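Local coordinates for protein putative methyltransferase from antibiotic biosynthesis pathway (Anabaena variabilis ATCC 29413, PDB 3EGE) that probably transfers a methyl group from S-adenosylmethionine to an acceptor that is not yet identified, at residues 162-165 with 166-169; 112-115 with 116-119; 130-133 with 134-137; 101-104 with 105-109; 239-242 with 243-246. All coordinates share one frame; numbering follows the deposited sequence.

Overall arrangement
Along the chain, contact 4 comes first, in the loop that leaves strand 97-101. Contact 2 follows within helix 110-120, and contact 3 lies where strand 126-131 gives way to a loop. Contact 1 sits on helix 158-169 and contact 5 on the turn after helix 234-239. Each closes only a local turn, and all five run in series, none nesting or crossing. Contacts 1 and 2 bring two helices together through Asn168 and Gln115. Phe107 of contact 4 packs on Ser113 and Met117 of contact 2, while His105 meets Phe131 of contact 3. Contact 5 touches none of the others, though its nearest atoms come within about 5 Å of contact 3.

Contact 1: residues 162-165 with 166-169; sequences INLL and QENT
The carboxamide of Asn168 meets the carbonyl of Leu164 edge-on, with Leu164 O only 6° out of the amide plane. Asn168 ND2 donates to Leu164 O over 2.7 Å, nearly straight, and the backbone N of Asn168 adds a weak bond to the same oxygen. With CG beside the backbone N (chi1 -64°), the amide is folded back over the preceding turn. Both ends of the amide have further partners: OD1 accepts from Gln115 NE2, and ND2 also donates to Glu111 OE2, which should fix the rotation of this buried group. The carboxylate of Glu167 and the amide of Asn163 are far from parallel, their planes 62° apart. Lower on the glutamate, Glu167 CG rests 3.3 Å from Asn163 O. Thr169 OG1 gives a weak bond to Leu165 O at 3.1 Å and lies 3.7 Å from Leu165 CD1. Gln166 runs alongside Ile162, with NE2 4.0 Å from Ile162 CG2, and its OE1 accepts from Val173 N. Leu164 and Leu165 face helix 110-120 through Phe114, whereas Ile162 and Leu165 lie against strands 172-181 and 252-258, and Thr169 against 252-258 and 126-131, so the helix packs on the sheet beside helix 110-120.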
loop_
_atom_site.group_PDB
_atom_site.type_symbol
_atom_site.label_atom_id
_atom_site.label_comp_id
_atom_site.label_asym_id
_atom_site.label_seq_id
_atom_site.Cartn_x
_atom_site.Cartn_y
_atom_site.Cartn_z
ATOM N N ILE A 162 1.971 12.778 8.738
ATOM C CA ILE A 162 0.804 13.641 8.938
ATOM C C ILE A 162 1.223 15.116 8.880
ATOM O O ILE A 162 0.617 15.904 8.167
ATOM C CB ILE A 162 0.079 13.357 10.284
ATOM C CG1 ILE A 162 -0.622 11.989 10.230
ATOM C CG2 ILE A 162 -0.985 14.464 10.599
ATOM C CD1 ILE A 162 -1.090 11.460 11.610
ATOM N N ASN A 163 2.260 15.458 9.646
ATOM C CA ASN A 163 2.803 16.819 9.677
ATOM C C ASN A 163 3.263 17.333 8.279
ATOM O O ASN A 163 2.930 18.447 7.922
ATOM C CB ASN A 163 3.936 16.890 10.718
ATOM C CG ASN A 163 4.521 18.289 10.878
ATOM O OD1 ASN A 163 3.841 19.311 10.686
ATOM N ND2 ASN A 163 5.795 18.342 11.256
ATOM N N LEU A 164 4.006 16.520 7.506
ATOM C CA LEU A 164 4.494 16.942 6.177
ATOM C C LEU A 164 3.345 17.186 5.208
ATOM O O LEU A 164 3.394 18.118 4.411
ATOM C CB LEU A 164 5.488 15.943 5.558
ATOM C CG LEU A 164 6.905 15.808 6.133
ATOM C CD1 LEU A 164 7.641 14.730 5.360
ATOM C CD2 LEU A 164 7.698 17.103 6.077
ATOM N N LEU A 165 2.312 16.352 5.290
ATOM C CA LEU A 165 1.141 16.498 4.448
ATOM C C LEU A 165 0.404 17.762 4.847
ATOM O O LEU A 165 0.133 18.617 4.001
ATOM C CB LEU A 165 0.219 15.267 4.563
ATOM C CG LEU A 165 -0.970 15.180 3.576
ATOM C CD1 LEU A 165 -0.492 15.278 2.126
ATOM C CD2 LEU A 165 -1.778 13.876 3.817
ATOM N N GLN A 166 0.137 17.880 6.145
ATOM C CA GLN A 166 -0.588 19.004 6.723
ATOM C C GLN A 166 0.075 20.364 6.431
ATOM O O GLN A 166 -0.618 21.292 6.059
ATOM C CB GLN A 166 -0.817 18.762 8.217
ATOM C CG GLN A 166 -1.879 19.617 8.839
ATOM C CD GLN A 166 -2.445 18.960 10.104
ATOM O OE1 GLN A 166 -3.671 18.944 10.288
ATOM N NE2 GLN A 166 -1.557 18.389 10.974
ATOM N N GLU A 167 1.401 20.437 6.548
ATOM C CA GLU A 167 2.183 21.639 6.197
ATOM C C GLU A 167 2.095 22.062 4.723
ATOM O O GLU A 167 2.147 23.248 4.433
ATOM C CB GLU A 167 3.673 21.429 6.492
ATOM C CG GLU A 167 4.059 21.527 7.936
ATOM C CD GLU A 167 5.489 21.056 8.214
ATOM O OE1 GLU A 167 6.121 20.383 7.356
ATOM O OE2 GLU A 167 5.978 21.346 9.329
ATOM N N ASN A 168 2.022 21.089 3.812
ATOM C CA ASN A 168 1.987 21.334 2.349
ATOM C C ASN A 168 0.599 21.278 1.692
ATOM O O ASN A 168 0.491 21.375 0.475
ATOM C CB ASN A 168 2.982 20.392 1.688
ATOM C CG ASN A 168 4.409 20.678 2.122
ATOM O OD1 ASN A 168 5.046 21.582 1.593
ATOM N ND2 ASN A 168 4.915 19.919 3.087
ATOM N N THR A 169 -0.446 21.163 2.508
ATOM C CA THR A 169 -1.840 21.092 2.070
ATOM C C THR A 169 -2.733 22.201 2.641
ATOM O O THR A 169 -3.676 22.631 1.962
ATOM C CB THR A 169 -2.405 19.689 2.416
ATOM O OG1 THR A 169 -1.783 18.736 1.546
ATOM C CG2 THR A 169 -3.899 19.589 2.212
#

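Contact 2: residues 112-115 with 116-119; sequences KSFQ and EMQR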
loop_
_atom_site.group_PDB
_atom_site.type_symbol
_atom_site.label_atom_id
_atom_site.label_comp_id
_atom_site.label_asym_id
_atom_site.label_seq_id
_atom_site.Cartn_x
_atom_site.Cartn_y
_atom_site.Cartn_z
ATOM N N LYS A 112 7.916 17.654 -1.618
ATOM C CA LYS A 112 7.592 18.129 -2.968
ATOM C C LYS A 112 6.457 17.284 -3.614
ATOM O O LYS A 112 5.608 17.843 -4.319
ATOM C CB LYS A 112 8.864 18.143 -3.847
ATOM C CG LYS A 112 8.681 18.656 -5.289
ATOM C CD LYS A 112 8.376 20.158 -5.370
ATOM C CE LYS A 112 7.799 20.539 -6.733
ATOM N NZ LYS A 112 8.620 20.014 -7.874
ATOM N N SER A 113 6.446 15.965 -3.380
ATOM C CA SER A 113 5.360 15.084 -3.861
ATOM C C SER A 113 4.003 15.480 -3.260
ATOM O O SER A 113 2.973 15.511 -3.962
ATOM C CB SER A 113 5.653 13.611 -3.588
ATOM O OG SER A 113 6.852 13.232 -4.243
ATOM N N PHE A 114 4.018 15.829 -1.975
ATOM C CA PHE A 114 2.825 16.332 -1.298
ATOM C C PHE A 114 2.357 17.665 -1.881
ATOM O O PHE A 114 1.172 17.809 -2.179
ATOM C CB PHE A 114 3.025 16.423 0.210
ATOM C CG PHE A 114 3.049 15.099 0.930
ATOM C CD1 PHE A 114 2.552 13.893 0.373
ATOM C CD2 PHE A 114 3.431 15.091 2.264
ATOM C CE1 PHE A 114 2.531 12.719 1.117
ATOM C CE2 PHE A 114 3.399 13.927 3.015
ATOM C CZ PHE A 114 2.945 12.744 2.453
ATOM N N GLN A 115 3.301 18.595 -2.072
ATOM C CA GLN A 115 3.047 19.900 -2.719
ATOM C C GLN A 115 2.438 19.729 -4.104
ATOM O O GLN A 115 1.511 20.467 -4.462
ATOM C CB GLN A 115 4.337 20.717 -2.832
ATOM C CG GLN A 115 4.906 21.150 -1.501
ATOM C CD GLN A 115 6.332 21.637 -1.567
ATOM O OE1 GLN A 115 6.860 21.936 -2.639
ATOM N NE2 GLN A 115 6.965 21.733 -0.408
ATOM N N GLU A 116 2.965 18.750 -4.855
ATOM C CA GLU A 116 2.437 18.369 -6.180
ATOM C C GLU A 116 0.986 17.865 -6.137
ATOM O O GLU A 116 0.211 18.178 -7.038
ATOM C CB GLU A 116 3.334 17.302 -6.869
ATOM C CG GLU A 116 4.629 17.792 -7.506
ATOM C CD GLU A 116 4.383 18.694 -8.695
ATOM O OE1 GLU A 116 4.197 19.927 -8.510
ATOM O OE2 GLU A 116 4.387 18.173 -9.823
HETATM N N MSE A 117 0.634 17.082 -5.118
HETATM C CA MSE A 117 -0.739 16.594 -4.951
HETATM C C MSE A 117 -1.689 17.750 -4.709
HETATM O O MSE A 117 -2.748 17.809 -5.324
HETATM C CB MSE A 117 -0.868 15.582 -3.810
HETATM C CG MSE A 117 -0.122 14.265 -4.084
HETATM SE SE MSE A 117 -0.158 13.135 -2.568
HETATM C CE MSE A 117 0.988 11.612 -3.250
ATOM N N GLN A 118 -1.289 18.670 -3.828
ATOM C CA GLN A 118 -2.059 19.869 -3.555
ATOM C C GLN A 118 -2.216 20.755 -4.806
ATOM O O GLN A 118 -3.271 21.348 -5.010
ATOM C CB GLN A 118 -1.438 20.647 -2.372
ATOM C CG GLN A 118 -2.186 21.942 -1.967
ATOM C CD GLN A 118 -3.673 21.738 -1.624
ATOM O OE1 GLN A 118 -4.060 20.763 -0.959
ATOM N NE2 GLN A 118 -4.497 22.690 -2.038
ATOM N N ARG A 119 -1.181 20.816 -5.644
ATOM C CA ARG A 119 -1.201 21.651 -6.861
ATOM C C ARG A 119 -2.240 21.176 -7.885
ATOM O O ARG A 119 -2.925 22.004 -8.513
ATOM C CB ARG A 119 0.197 21.671 -7.499
ATOM C CG ARG A 119 0.341 22.523 -8.761
ATOM C CD ARG A 119 1.713 22.416 -9.400
ATOM N NE ARG A 119 2.005 21.062 -9.883
ATOM C CZ ARG A 119 1.530 20.523 -11.003
ATOM N NH1 ARG A 119 0.653 21.155 -11.767
ATOM N NH2 ARG A 119 1.890 19.298 -11.311
#
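Glu116 and Lys112 sit one helical turn apart, and the glutamate can be followed outward from its backbone. Its CB lies 3.4 Å from Ser113 O, and CG comes to 3.3 Å from Lys112 O, the carbonyl that also accepts the backbone bond from Glu116 N. A bend at chi2 (-66°) then turns the carboxylate toward Arg119. OE1 is approached by the aliphatic CE of Lys112, while Lys112 NZ stays 4.5 Å from OE1, too far for a salt bridge, and donates instead to Glu86 O. Arg119 grips the carboxylate side-on with two nitrogens: NE reaches OE1 at 2.8 Å and NH2 reaches OE2 at 3.1 Å. Both oxygens lie close to the guanidinium plane, yet each is met from more than 40° above the carboxylate plane, so the two flat groups are not coplanar. OE2 also accepts from Leu88 N, and Arg119 NH1 is held by Asp92.

On the inward side, selenomethionine Met117 runs alongside Phe114 in the same direction. Its extended chain brings SE 4.1 Å from Phe114 CD1, an oblique Met-aromatic contact with SE 5.3 Å from the centroid of the Phe114 ring. Met117 touches strands 97-101 and 126-131, and Phe114 reaches Leu164 and Leu165 of helix 158-169. The helix, apolar toward the sheet, with the Glu116-Arg119 pair turned to the loop that holds Leu88 and Asp92, is the crossover of the beta-alpha-beta unit formed by strand 97-101, helix 110-120 and strand 126-131 in the Rossmann-like methyltransferase fold.

Contact 3: residues 130-133 with 134-137; sequences TFDI and RLAQ
Asp132 reaches forward with its carboxylate to Arg134, and OD1 serves several donors of that one residue. Arg134 NE reaches OD1 at 2.9 Å on the syn side of the carboxylate, the shorter arm of a salt bridge to which Arg134 NH2 adds a weak bond. The carboxylate comes in at the edge of the guanidinium, the two planes 66° apart. The backbone N of Arg134 donates to the same oxygen at 3.0 Å from above the carboxylate plane. CG of Asp132 stands opposite its own backbone N (chi1 -174°), which carries OD1 forward to the following peptides. The second oxygen, OD2, accepts from Leu158 N, so both carboxylate oxygens have partners. The guanidinium has further partners in Phe155 O, bonded to NH2, and Leu153 O, weakly to NH1.

The link from OD1 to Arg134 N makes an Asx turn where the chain leaves strand 126-131. Over it run two overlapping i to i+3 turns: Leu135 N donates to Asp132 O at 2.9 Å, and Ala136 N to Ile133 O at 3.0 Å. Both donors stand well above the plane of the carbonyl they meet. Leu135 CD1 lies across the aspartate 3.8 Å from Asp132 CB. Ile133 inserts against Trp149, Ala152 and Leu153 of helix 146-153.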
loop_
_atom_site.group_PDB
_atom_site.type_symbol
_atom_site.label_atom_id
_atom_site.label_comp_id
_atom_site.label_asym_id
_atom_site.label_seq_id
_atom_site.Cartn_x
_atom_site.Cartn_y
_atom_site.Cartn_z
ATOM N N THR A 130 -0.925 4.164 3.870
ATOM C CA THR A 130 0.472 4.135 4.280
ATOM C C THR A 130 0.599 3.283 5.545
ATOM O O THR A 130 -0.309 2.533 5.891
ATOM C CB THR A 130 0.995 5.602 4.463
ATOM O OG1 THR A 130 2.399 5.613 4.735
ATOM C CG2 THR A 130 0.217 6.348 5.564
ATOM N N PHE A 131 1.735 3.385 6.211
ATOM C CA PHE A 131 2.003 2.610 7.392
ATOM C C PHE A 131 3.071 3.227 8.305
ATOM O O PHE A 131 3.865 4.097 7.905
ATOM C CB PHE A 131 2.506 1.200 6.965
ATOM C CG PHE A 131 3.830 1.231 6.241
ATOM C CD1 PHE A 131 3.880 1.478 4.871
ATOM C CD2 PHE A 131 5.025 1.085 6.929
ATOM C CE1 PHE A 131 5.100 1.560 4.191
ATOM C CE2 PHE A 131 6.256 1.160 6.263
ATOM C CZ PHE A 131 6.293 1.400 4.893
ATOM N N ASP A 132 3.077 2.691 9.525
ATOM C CA ASP A 132 4.112 2.895 10.503
ATOM C C ASP A 132 4.258 1.576 11.314
ATOM O O ASP A 132 3.446 1.271 12.197
ATOM C CB ASP A 132 3.799 4.077 11.387
ATOM C CG ASP A 132 4.927 4.410 12.329
ATOM O OD1 ASP A 132 5.917 3.626 12.411
ATOM O OD2 ASP A 132 4.814 5.458 12.979
ATOM N N ILE A 133 5.325 0.835 11.027
ATOM C CA ILE A 133 5.621 -0.443 11.706
ATOM C C ILE A 133 5.775 -0.282 13.252
ATOM O O ILE A 133 5.473 -1.210 14.006
ATOM C CB ILE A 133 6.890 -1.136 11.077
ATOM C CG1 ILE A 133 6.893 -2.650 11.332
ATOM C CG2 ILE A 133 8.180 -0.483 11.604
ATOM C CD1 ILE A 133 5.803 -3.402 10.691
ATOM N N ARG A 134 6.210 0.908 13.690
ATOM C CA ARG A 134 6.317 1.287 15.102
ATOM C C ARG A 134 4.977 1.224 15.855
ATOM O O ARG A 134 4.984 1.166 17.097
ATOM C CB ARG A 134 6.951 2.706 15.266
ATOM C CG ARG A 134 8.459 2.798 14.922
ATOM C CD ARG A 134 8.996 4.230 14.678
ATOM N NE ARG A 134 8.504 4.543 13.382
ATOM C CZ ARG A 134 9.168 4.636 12.229
ATOM N NH1 ARG A 134 10.485 4.689 12.113
ATOM N NH2 ARG A 134 8.433 4.825 11.170
ATOM N N LEU A 135 3.857 1.294 15.112
ATOM C CA LEU A 135 2.488 1.216 15.664
ATOM C C LEU A 135 1.879 -0.184 15.593
ATOM O O LEU A 135 0.790 -0.403 16.143
ATOM C CB LEU A 135 1.571 2.173 14.910
ATOM C CG LEU A 135 1.957 3.654 14.909
ATOM C CD1 LEU A 135 1.037 4.417 13.953
ATOM C CD2 LEU A 135 1.905 4.176 16.323
ATOM N N ALA A 136 2.573 -1.119 14.928
ATOM C CA ALA A 136 2.109 -2.483 14.800
ATOM C C ALA A 136 2.243 -3.277 16.125
ATOM O O ALA A 136 3.084 -2.985 17.012
ATOM C CB ALA A 136 2.858 -3.200 13.660
ATOM N N GLN A 137 1.364 -4.261 16.253
ATOM C CA GLN A 137 1.421 -5.199 17.336
ATOM C C GLN A 137 2.408 -6.310 16.914
ATOM O O GLN A 137 2.769 -6.418 15.734
ATOM C CB GLN A 137 0.021 -5.699 17.702
ATOM C CG GLN A 137 -0.687 -6.626 16.741
ATOM C CD GLN A 137 -2.159 -6.794 17.151
ATOM O OE1 GLN A 137 -3.025 -6.010 16.744
ATOM N NE2 GLN A 137 -2.431 -7.778 18.010
#

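Contact 4: residues 101-104 with 105-109; sequences ILAI and HHFSH
The ring of Phe107 lies flat over the backbone of Ile104, whose CA sits above the ring centre 3.7 Å from its centroid, a CH-pi contact only 11° off the normal. Beside it, Ile104 CG2 touches Phe107 CE2 at 3.6 Å, and on the other flank Ala103 CB is 4.2 Å from Phe107 CE1. The histidines belong to the same turn. His105 presents its edge to Leu102, with CE1 3.3 Å from Leu102 O. Its CG occupies the position between the backbone N and the carbonyl carbon (chi1 64°), which swings the imidazole back toward the preceding residues. His105 and His106 also overlap at their rims, each ring having an atom of the other over one face.

These positions are set by a short 3-10 turn following strand 97-101. His106 N donates to Ala103 O at 2.8 Å and Phe107 N to Ile104 O at 3.1 Å, while one water donates to both Ile104 O and Phe107 O. The turn leads to His109, the N-cap of helix 110-120, in a Rossmann-like methyltransferase fold. Ala103 touches the putative glycine-rich loop of that fold, and a bound 1,2-ethanediol, probably from the crystallisation liquor, lies about 4 Å from the side chain of His106.

Farther out, Phe107 packs on Ala85, Ser113 and Met117. Ile104 reaches Phe114 and Leu128, and the His105 ring meets Phe131 edge-to-face.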
loop_
_atom_site.group_PDB
_atom_site.type_symbol
_atom_site.label_atom_id
_atom_site.label_comp_id
_atom_site.label_asym_id
_atom_site.label_seq_id
_atom_site.Cartn_x
_atom_site.Cartn_y
_atom_site.Cartn_z
ATOM N N ILE A 101 -1.661 4.562 -2.850
ATOM C CA ILE A 101 -1.925 3.315 -2.138
ATOM C C ILE A 101 -0.629 2.515 -1.965
ATOM O O ILE A 101 -0.119 1.938 -2.920
ATOM C CB ILE A 101 -3.030 2.490 -2.873
ATOM C CG1 ILE A 101 -4.271 3.393 -3.189
ATOM C CG2 ILE A 101 -3.334 1.179 -2.093
ATOM C CD1 ILE A 101 -4.829 4.331 -1.970
ATOM N N LEU A 102 -0.104 2.535 -0.737
ATOM C CA LEU A 102 1.153 1.850 -0.365
ATOM C C LEU A 102 2.293 2.137 -1.363
ATOM O O LEU A 102 2.921 1.224 -1.894
ATOM C CB LEU A 102 0.931 0.337 -0.152
ATOM C CG LEU A 102 -0.016 -0.086 0.991
ATOM C CD1 LEU A 102 -0.244 -1.595 0.884
ATOM C CD2 LEU A 102 0.512 0.300 2.395
ATOM N N ALA A 103 2.520 3.432 -1.581
ATOM C CA ALA A 103 3.519 3.938 -2.526
ATOM C C ALA A 103 4.422 5.055 -2.013
ATOM O O ALA A 103 5.583 5.066 -2.390
ATOM C CB ALA A 103 2.814 4.411 -3.802
ATOM N N ILE A 104 3.913 5.966 -1.163
ATOM C CA ILE A 104 4.658 7.178 -0.731
ATOM C C ILE A 104 6.031 6.931 -0.107
ATOM O O ILE A 104 6.896 7.806 -0.151
ATOM C CB ILE A 104 3.803 8.172 0.176
ATOM C CG1 ILE A 104 3.478 7.609 1.584
ATOM C CG2 ILE A 104 2.521 8.565 -0.524
ATOM C CD1 ILE A 104 2.891 8.687 2.597
ATOM N N HIS A 105 6.196 5.750 0.497
ATOM C CA HIS A 105 7.485 5.288 1.028
ATOM C C HIS A 105 8.544 5.046 -0.024
ATOM O O HIS A 105 9.719 5.000 0.324
ATOM C CB HIS A 105 7.340 4.062 1.941
ATOM C CG HIS A 105 6.829 2.834 1.267
ATOM N ND1 HIS A 105 5.522 2.703 0.845
ATOM C CD2 HIS A 105 7.429 1.642 1.027
ATOM C CE1 HIS A 105 5.355 1.501 0.322
ATOM N NE2 HIS A 105 6.493 0.837 0.424
ATOM N N HIS A 106 8.128 4.909 -1.293
ATOM C CA HIS A 106 9.032 4.800 -2.413
ATOM C C HIS A 106 9.408 6.159 -3.028
ATOM O O HIS A 106 10.254 6.187 -3.910
ATOM C CB HIS A 106 8.437 3.918 -3.505
ATOM C CG HIS A 106 8.137 2.522 -3.071
ATOM N ND1 HIS A 106 9.072 1.724 -2.452
ATOM C CD2 HIS A 106 7.028 1.759 -3.227
ATOM C CE1 HIS A 106 8.534 0.541 -2.201
ATOM N NE2 HIS A 106 7.297 0.534 -2.672
ATOM N N PHE A 107 8.819 7.275 -2.578
ATOM C CA PHE A 107 9.141 8.586 -3.147
ATOM C C PHE A 107 10.447 9.140 -2.556
ATOM O O PHE A 107 10.705 8.994 -1.360
ATOM C CB PHE A 107 7.993 9.620 -2.961
ATOM C CG PHE A 107 6.625 9.176 -3.467
ATOM C CD1 PHE A 107 6.443 8.104 -4.360
ATOM C CD2 PHE A 107 5.504 9.925 -3.109
ATOM C CE1 PHE A 107 5.148 7.746 -4.807
ATOM C CE2 PHE A 107 4.218 9.580 -3.557
ATOM C CZ PHE A 107 4.042 8.493 -4.411
ATOM N N SER A 108 11.247 9.807 -3.390
ATOM C CA SER A 108 12.549 10.347 -2.967
ATOM C C SER A 108 12.451 11.733 -2.304
ATOM O O SER A 108 13.271 12.056 -1.444
ATOM C CB SER A 108 13.541 10.364 -4.150
ATOM O OG SER A 108 13.141 11.287 -5.145
ATOM N N HIS A 109 11.495 12.566 -2.716
ATOM C CA HIS A 109 11.296 13.915 -2.105
ATOM C C HIS A 109 9.827 14.002 -1.742
ATOM O O HIS A 109 9.012 14.479 -2.523
ATOM C CB HIS A 109 11.767 15.005 -3.071
ATOM C CG HIS A 109 13.206 14.869 -3.467
ATOM N ND1 HIS A 109 14.245 15.129 -2.600
ATOM C CD2 HIS A 109 13.777 14.472 -4.631
ATOM C CE1 HIS A 109 15.393 14.917 -3.219
ATOM N NE2 HIS A 109 15.136 14.517 -4.452
HETATM O O HOH W 1 9.247 8.617 0.609
#

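Contact 5: residues 239-242 with 243-246; sequences YGEI and HHLQ
Gly240 to His244 form a 3-10 turn at the protein surface, tied by successive i to i+3 bonds. His243 N donates to Gly240 O at 3.2 Å, His244 N to Glu241 O, and Leu245 N to Ile242 O at the same length. In all three the donor stands more than 50° above the carbonyl plane.

Of the side chains, Glu241 and His244 approach most closely, the carboxylate lying at the edge of the imidazole, with Glu241 OE1 3.3 Å from His244 CD2 and farther, 3.7 Å, from NE2. The nearest ring atom is thus a carbon, and the planes of the two groups are 54° apart. A bend at chi2 (-64°) brings the glutamate end forward to the ring, although its CB leads away from it.

This turn extends helix 234-239, whose last residue, Tyr239, accepts a bond from Ile242 N, and hands the chain on to strand 247-248. On its apolar side, Ile242 CG1 and Leu245 CD1 approach to 4.2 Å. Leu245 CB also rests against the Ile242 carbonyl, and His243 CB lies 3.4 Å from Gly240 O. Beyond the turn, Ile242 packs on Trp140 and Trp193. Tyr239 OH is hydrogen-bonded to Asp143, and Arg194 NH1 bonds Leu245 O and, weakly, Gln246 OE1.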
loop_
_atom_site.group_PDB
_atom_site.type_symbol
_atom_site.label_atom_id
_atom_site.label_comp_id
_atom_site.label_asym_id
_atom_site.label_seq_id
_atom_site.Cartn_x
_atom_site.Cartn_y
_atom_site.Cartn_z
ATOM N N TYR A 239 2.821 -19.433 18.163
ATOM C CA TYR A 239 1.951 -18.389 17.580
ATOM C C TYR A 239 0.480 -18.725 17.279
ATOM O O TYR A 239 -0.260 -17.830 16.823
ATOM C CB TYR A 239 2.594 -17.955 16.241
ATOM C CG TYR A 239 4.072 -17.634 16.304
ATOM C CD1 TYR A 239 4.534 -16.499 16.995
ATOM C CD2 TYR A 239 5.025 -18.472 15.685
ATOM C CE1 TYR A 239 5.894 -16.191 17.059
ATOM C CE2 TYR A 239 6.411 -18.177 15.755
ATOM C CZ TYR A 239 6.826 -17.030 16.429
ATOM O OH TYR A 239 8.153 -16.726 16.487
ATOM N N GLY A 240 0.060 -19.970 17.545
ATOM C CA GLY A 240 -1.267 -20.483 17.162
ATOM C C GLY A 240 -2.525 -19.720 17.543
ATOM O O GLY A 240 -3.550 -19.843 16.860
ATOM N N GLU A 241 -2.455 -18.943 18.628
ATOM C CA GLU A 241 -3.587 -18.098 19.085
ATOM C C GLU A 241 -4.016 -17.037 18.085
ATOM O O GLU A 241 -5.161 -16.582 18.123
ATOM C CB GLU A 241 -3.259 -17.421 20.432
ATOM C CG GLU A 241 -3.180 -18.393 21.628
ATOM C CD GLU A 241 -4.523 -19.080 21.927
ATOM O OE1 GLU A 241 -5.579 -18.377 22.007
ATOM O OE2 GLU A 241 -4.509 -20.326 22.082
ATOM N N ILE A 242 -3.100 -16.639 17.203
ATOM C CA ILE A 242 -3.380 -15.661 16.142
ATOM C C ILE A 242 -4.505 -16.136 15.190
ATOM O O ILE A 242 -5.200 -15.314 14.598
ATOM C CB ILE A 242 -2.062 -15.310 15.355
ATOM C CG1 ILE A 242 -2.177 -13.943 14.664
ATOM C CG2 ILE A 242 -1.678 -16.431 14.387
ATOM C CD1 ILE A 242 -0.879 -13.469 14.000
ATOM N N HIS A 243 -4.677 -17.463 15.059
ATOM C CA HIS A 243 -5.742 -18.044 14.215
ATOM C C HIS A 243 -7.174 -17.657 14.637
ATOM O O HIS A 243 -8.075 -17.647 13.798
ATOM C CB HIS A 243 -5.622 -19.583 14.125
ATOM C CG HIS A 243 -6.548 -20.188 13.111
ATOM N ND1 HIS A 243 -6.294 -20.151 11.754
ATOM C CD2 HIS A 243 -7.759 -20.778 13.252
ATOM C CE1 HIS A 243 -7.299 -20.716 11.107
ATOM N NE2 HIS A 243 -8.200 -21.106 11.992
ATOM N N HIS A 244 -7.370 -17.324 15.914
ATOM C CA HIS A 244 -8.688 -16.941 16.422
ATOM C C HIS A 244 -9.068 -15.499 16.109
ATOM O O HIS A 244 -10.234 -15.152 16.257
ATOM C CB HIS A 244 -8.804 -17.185 17.936
ATOM C CG HIS A 244 -8.312 -18.532 18.369
ATOM N ND1 HIS A 244 -8.797 -19.713 17.845
ATOM C CD2 HIS A 244 -7.370 -18.881 19.275
ATOM C CE1 HIS A 244 -8.172 -20.731 18.407
ATOM N NE2 HIS A 244 -7.303 -20.254 19.282
ATOM N N LEU A 245 -8.113 -14.666 15.694
ATOM C CA LEU A 245 -8.381 -13.258 15.353
ATOM C C LEU A 245 -8.948 -13.111 13.956
ATOM O O LEU A 245 -8.414 -13.691 13.028
ATOM C CB LEU A 245 -7.093 -12.439 15.409
ATOM C CG LEU A 245 -6.350 -12.325 16.729
ATOM C CD1 LEU A 245 -5.093 -11.482 16.504
ATOM C CD2 LEU A 245 -7.237 -11.726 17.822
ATOM N N GLN A 246 -10.014 -12.332 13.797
ATOM C CA GLN A 246 -10.568 -12.050 12.451
ATOM C C GLN A 246 -9.812 -10.913 11.756
ATOM O O GLN A 246 -9.823 -10.843 10.521
ATOM C CB GLN A 246 -12.092 -11.818 12.484
ATOM C CG GLN A 246 -12.895 -12.983 13.122
ATOM C CD GLN A 246 -12.467 -14.412 12.666
ATOM O OE1 GLN A 246 -12.288 -14.686 11.472
ATOM N NE2 GLN A 246 -12.324 -15.321 13.636
#